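Local coordinates for protein RNA 2',3'-cyclic phosphodiesterase (Deinococcus radiodurans, PDB 5H7E) that is an RNA 2',3'-cyclic phosphodiesterase by name and family, a LigT-like phosphoesterase of the 2H clan, at residues E24-A27 and K28-G31; G100-E103 and L104-L108. All blocks are in the same frame, centred on the assembly; numbering follows the deposited sequence.

Interaction 1 of 2, residues E24-A27 and K28-G31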
loop_
_atom_site.group_PDB
_atom_site.type_symbol
_atom_site.label_atom_id
_atom_site.label_comp_id
_atom_site.label_asym_id
_atom_site.label_seq_id
_atom_site.Cartn_x
_atom_site.Cartn_y
_atom_site.Cartn_z
ATOM N N GLU A 24 -2.832 -17.386 -5.049
ATOM C CA GLU A 24 -2.461 -18.555 -5.816
ATOM C C GLU A 24 -1.001 -18.472 -6.248
ATOM O O GLU A 24 -0.304 -19.490 -6.277
ATOM C CB GLU A 24 -3.383 -18.706 -7.009
ATOM C CG GLU A 24 -4.822 -18.964 -6.590
ATOM C CD GLU A 24 -5.787 -19.111 -7.743
ATOM O OE1 GLU A 24 -6.927 -18.613 -7.624
ATOM O OE2 GLU A 24 -5.397 -19.719 -8.766
ATOM N N ALA A 25 -0.520 -17.274 -6.575
ATOM C CA ALA A 25 0.908 -17.116 -6.900
ATOM C C ALA A 25 1.792 -17.411 -5.701
ATOM O O ALA A 25 2.900 -17.930 -5.840
ATOM C CB ALA A 25 1.156 -15.705 -7.413
ATOM N N GLN A 26 1.323 -17.095 -4.494
ATOM C CA GLN A 26 2.136 -17.378 -3.322
ATOM C C GLN A 26 2.322 -18.851 -3.045
ATOM O O GLN A 26 3.207 -19.199 -2.272
ATOM C CB GLN A 26 1.516 -16.745 -2.078
ATOM C CG GLN A 26 1.380 -15.269 -2.125
ATOM C CD GLN A 26 0.543 -14.747 -0.925
ATOM O OE1 GLN A 26 -0.508 -15.305 -0.612
ATOM N NE2 GLN A 26 1.015 -13.690 -0.266
ATOM N N ALA A 27 1.513 -19.725 -3.639
ATOM C CA ALA A 27 1.742 -21.159 -3.444
ATOM C C ALA A 27 3.131 -21.585 -3.914
ATOM O O ALA A 27 3.631 -22.641 -3.495
ATOM C CB ALA A 27 0.681 -21.972 -4.177
ATOM N N LYS A 28 3.777 -20.791 -4.770
ATOM C CA LYS A 28 5.124 -21.115 -5.236
ATOM C C LYS A 28 6.209 -20.776 -4.222
ATOM O O LYS A 28 7.339 -21.249 -4.370
ATOM C CB LYS A 28 5.406 -20.391 -6.551
ATOM C CG LYS A 28 4.357 -20.717 -7.605
ATOM C CD LYS A 28 4.379 -19.750 -8.774
ATOM C CE LYS A 28 3.206 -20.021 -9.716
ATOM N NZ LYS A 28 3.240 -21.410 -10.225
ATOM N N LEU A 29 5.913 -19.990 -3.192
ATOM C CA LEU A 29 6.945 -19.653 -2.223
ATOM C C LEU A 29 7.520 -20.902 -1.569
ATOM O O LEU A 29 6.804 -21.864 -1.286
ATOM C CB LEU A 29 6.385 -18.744 -1.142
ATOM C CG LEU A 29 5.923 -17.419 -1.733
ATOM C CD1 LEU A 29 5.079 -16.696 -0.678
ATOM C CD2 LEU A 29 7.109 -16.567 -2.143
ATOM N N ARG A 30 8.811 -20.846 -1.262
ATOM C CA ARG A 30 9.477 -21.930 -0.554
ATOM C C ARG A 30 10.521 -21.332 0.382
ATOM O O ARG A 30 10.893 -20.166 0.272
ATOM C CB ARG A 30 10.102 -22.933 -1.543
ATOM N N GLY A 31 11.001 -22.135 1.318
ATOM C CA GLY A 31 12.113 -21.666 2.126
ATOM C C GLY A 31 11.720 -20.571 3.095
ATOM O O GLY A 31 10.648 -20.598 3.698
#
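Two backbone hydrogen bonds, each reaching back three residues, join Ala-25 and Gln-26 to Lys-28 and Leu-29. The N of Lys-28 lies 3.2 Å from O of Ala-25, and the N of Leu-29 lies 3.0 Å from O of Gln-26. Both bonds are fairly straight at hydrogen, yet each donor stands well above the plane of its carbonyl, 47° out for the first and 57° for the second. One step earlier, Ala-27 N makes the same i to i-3 bond to Glu-24 O.

Side-chain carbons pack against these same carbonyl oxygens. Leu-29 CG comes within 3.3 Å of Gln-26 O, while CD1 makes the apolar touch, meeting Gln-26 CB at 3.8 Å. With CG anti to its own carbonyl carbon (chi1 -63°), the leucine is turned back toward the helix. Lys-28 runs its methylenes past Ala-25 O, CG at 3.6 Å, before its ammonium end leads away.

Farther out, Gln-26 NE2 donates to the backbone oxygens of Leu-130 and Val-36, which fixes the amide. Leu-29 rests on Ala-35 and Leu-140, and buried Ala-25 packs on Leu-143 and Phe-145, seating this end of the helix. Gln-26 to Leu-29 form a type I beta turn, here at the C-terminal end of helix 16-26, where the chain leaves the helix and heads for strand 34-35.

Interaction 2 of 2, residues G100-E103 and L104-L108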
loop_
_atom_site.group_PDB
_atom_site.type_symbol
_atom_site.label_atom_id
_atom_site.label_comp_id
_atom_site.label_asym_id
_atom_site.label_seq_id
_atom_site.Cartn_x
_atom_site.Cartn_y
_atom_site.Cartn_z
ATOM N N GLY A 100 -3.115 8.342 -12.710
ATOM C CA GLY A 100 -3.388 9.164 -11.537
ATOM C C GLY A 100 -2.728 8.699 -10.261
ATOM O O GLY A 100 -2.655 9.495 -9.298
ATOM N N LEU A 101 -2.242 7.457 -10.217
ATOM C CA LEU A 101 -1.818 6.902 -8.917
ATOM C C LEU A 101 -0.509 7.536 -8.437
ATOM O O LEU A 101 -0.380 7.868 -7.249
ATOM C CB LEU A 101 -1.703 5.396 -9.005
ATOM C CG LEU A 101 -1.232 4.717 -7.693
ATOM C CD1 LEU A 101 -2.212 4.962 -6.536
ATOM C CD2 LEU A 101 -1.187 3.266 -8.000
ATOM N N THR A 102 0.497 7.667 -9.314
ATOM C CA THR A 102 1.708 8.388 -8.918
ATOM C C THR A 102 1.403 9.824 -8.501
ATOM O O THR A 102 1.919 10.297 -7.484
ATOM C CB THR A 102 2.752 8.379 -10.013
ATOM O OG1 THR A 102 3.124 7.005 -10.229
ATOM C CG2 THR A 102 3.985 9.225 -9.588
ATOM N N GLU A 103 0.571 10.529 -9.270
ATOM C CA GLU A 103 0.224 11.899 -8.925
ATOM C C GLU A 103 -0.453 11.961 -7.562
ATOM O O GLU A 103 -0.137 12.825 -6.754
ATOM C CB GLU A 103 -0.691 12.470 -10.030
ATOM C CG GLU A 103 -1.673 13.562 -9.689
ATOM C CD GLU A 103 -2.671 13.873 -10.864
ATOM O OE1 GLU A 103 -2.572 13.290 -11.951
ATOM O OE2 GLU A 103 -3.559 14.711 -10.694
ATOM N N LEU A 104 -1.342 11.032 -7.281
ATOM C CA LEU A 104 -1.994 11.014 -5.960
ATOM C C LEU A 104 -0.981 10.768 -4.855
ATOM O O LEU A 104 -0.972 11.463 -3.834
ATOM C CB LEU A 104 -3.084 9.950 -5.929
ATOM C CG LEU A 104 -3.794 9.774 -4.560
ATOM C CD1 LEU A 104 -4.520 11.058 -4.167
ATOM C CD2 LEU A 104 -4.811 8.641 -4.766
ATOM N N ALA A 105 -0.100 9.791 -5.049
ATOM C CA ALA A 105 0.896 9.536 -4.014
ATOM C C ALA A 105 1.805 10.725 -3.791
ATOM O O ALA A 105 2.135 11.049 -2.640
ATOM C CB ALA A 105 1.719 8.307 -4.384
ATOM N N GLU A 106 2.240 11.392 -4.876
ATOM C CA GLU A 106 3.155 12.505 -4.683
ATOM C C GLU A 106 2.450 13.697 -4.031
ATOM O O GLU A 106 3.071 14.409 -3.221
ATOM C CB GLU A 106 3.802 12.922 -6.008
ATOM C CG GLU A 106 4.626 11.774 -6.617
ATOM C CD GLU A 106 5.872 11.392 -5.795
ATOM O OE1 GLU A 106 6.514 10.378 -6.146
ATOM O OE2 GLU A 106 6.231 12.097 -4.822
ATOM N N ASN A 107 1.180 13.968 -4.415
ATOM C CA ASN A 107 0.423 15.056 -3.764
ATOM C C ASN A 107 0.194 14.739 -2.292
ATOM O O ASN A 107 0.249 15.638 -1.441
ATOM C CB ASN A 107 -0.938 15.259 -4.427
ATOM C CG ASN A 107 -0.882 16.116 -5.691
ATOM O OD1 ASN A 107 -1.460 17.180 -5.729
ATOM N ND2 ASN A 107 -0.207 15.649 -6.704
ATOM N N LEU A 108 -0.090 13.465 -1.987
ATOM C CA LEU A 108 -0.297 13.059 -0.603
ATOM C C LEU A 108 0.972 13.280 0.212
ATOM O O LEU A 108 0.946 13.878 1.302
ATOM C CB LEU A 108 -0.732 11.581 -0.628
ATOM C CG LEU A 108 -1.072 10.993 0.677
ATOM C CD1 LEU A 108 -2.396 11.651 1.201
ATOM C CD2 LEU A 108 -1.246 9.489 0.454
HETATM O O HOH W 1 -1.367 17.014 -9.281
#
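Asn-107 doubles back on Glu-103 one helical turn earlier, and both of its nitrogens bond the same carbonyl. The backbone N lies 2.9 Å from Glu-103 O in the usual helical bond, and side-chain ND2 reaches that oxygen at 2.8 Å. The two donors arrive from opposite faces of the carbonyl plane; ND2 stands above it, and its bond is the more bent, 140° at hydrogen. A chi1 of -82° sets Asn-107 CG beside its own N and thereby brings the amide back over the preceding turn.

The side chains of Glu-103 and Asn-107 run side by side, carboxylate and amide planes 44° apart. A water accepts from Asn-107 ND2 at 3.1 Å and gives a weak bond to Glu-103 OE2, linking the two groups loosely. Thr-102 and Glu-106 are also alongside one another, CG2 to CG at 4.0 Å, and Glu-106 CG packs 3.2 Å from Thr-102 O.

Behind these groups the i to i-4 backbone bonds hold the frame: Leu-104 N to Gly-100 O, Ala-105 N to Leu-101 O and Glu-106 N to Thr-102 O. Gly-100 is the N-cap; its positive phi suits glycine, since a CB would jam against the preceding carbonyl oxygen. Leu-101, Leu-104 and Leu-108 all touch Leu-45 of strand 42-48; Leu-104 and Leu-108 also meet Leu-66 of helix 56-67. With Thr-102, Glu-103, Glu-106 and Asn-107 exposed, this is an amphipathic alpha-helix laid against the antiparallel sheet of the LigT-like fold.

Interactions 1 and 2 lie on opposite sides of the chain's centre, their own centres about 31 Å apart, and share no helix or strand. Interaction 1 is a surface contact where helix 16-26 gives way to a loop; interaction 2 is partly buried, at the start of helix 101-114. The chemistry follows from place: where the helix turns into loop the bonds step back three residues, whereas at the beginning regular four-residue steps are established and an asparagine amide adds to them. Each falls in a different one of the two LigT-like sequence ranges. Ala-25 is the one buried residue touching in interaction 1, against Leu-101, Leu-104 and Ala-105 in interaction 2.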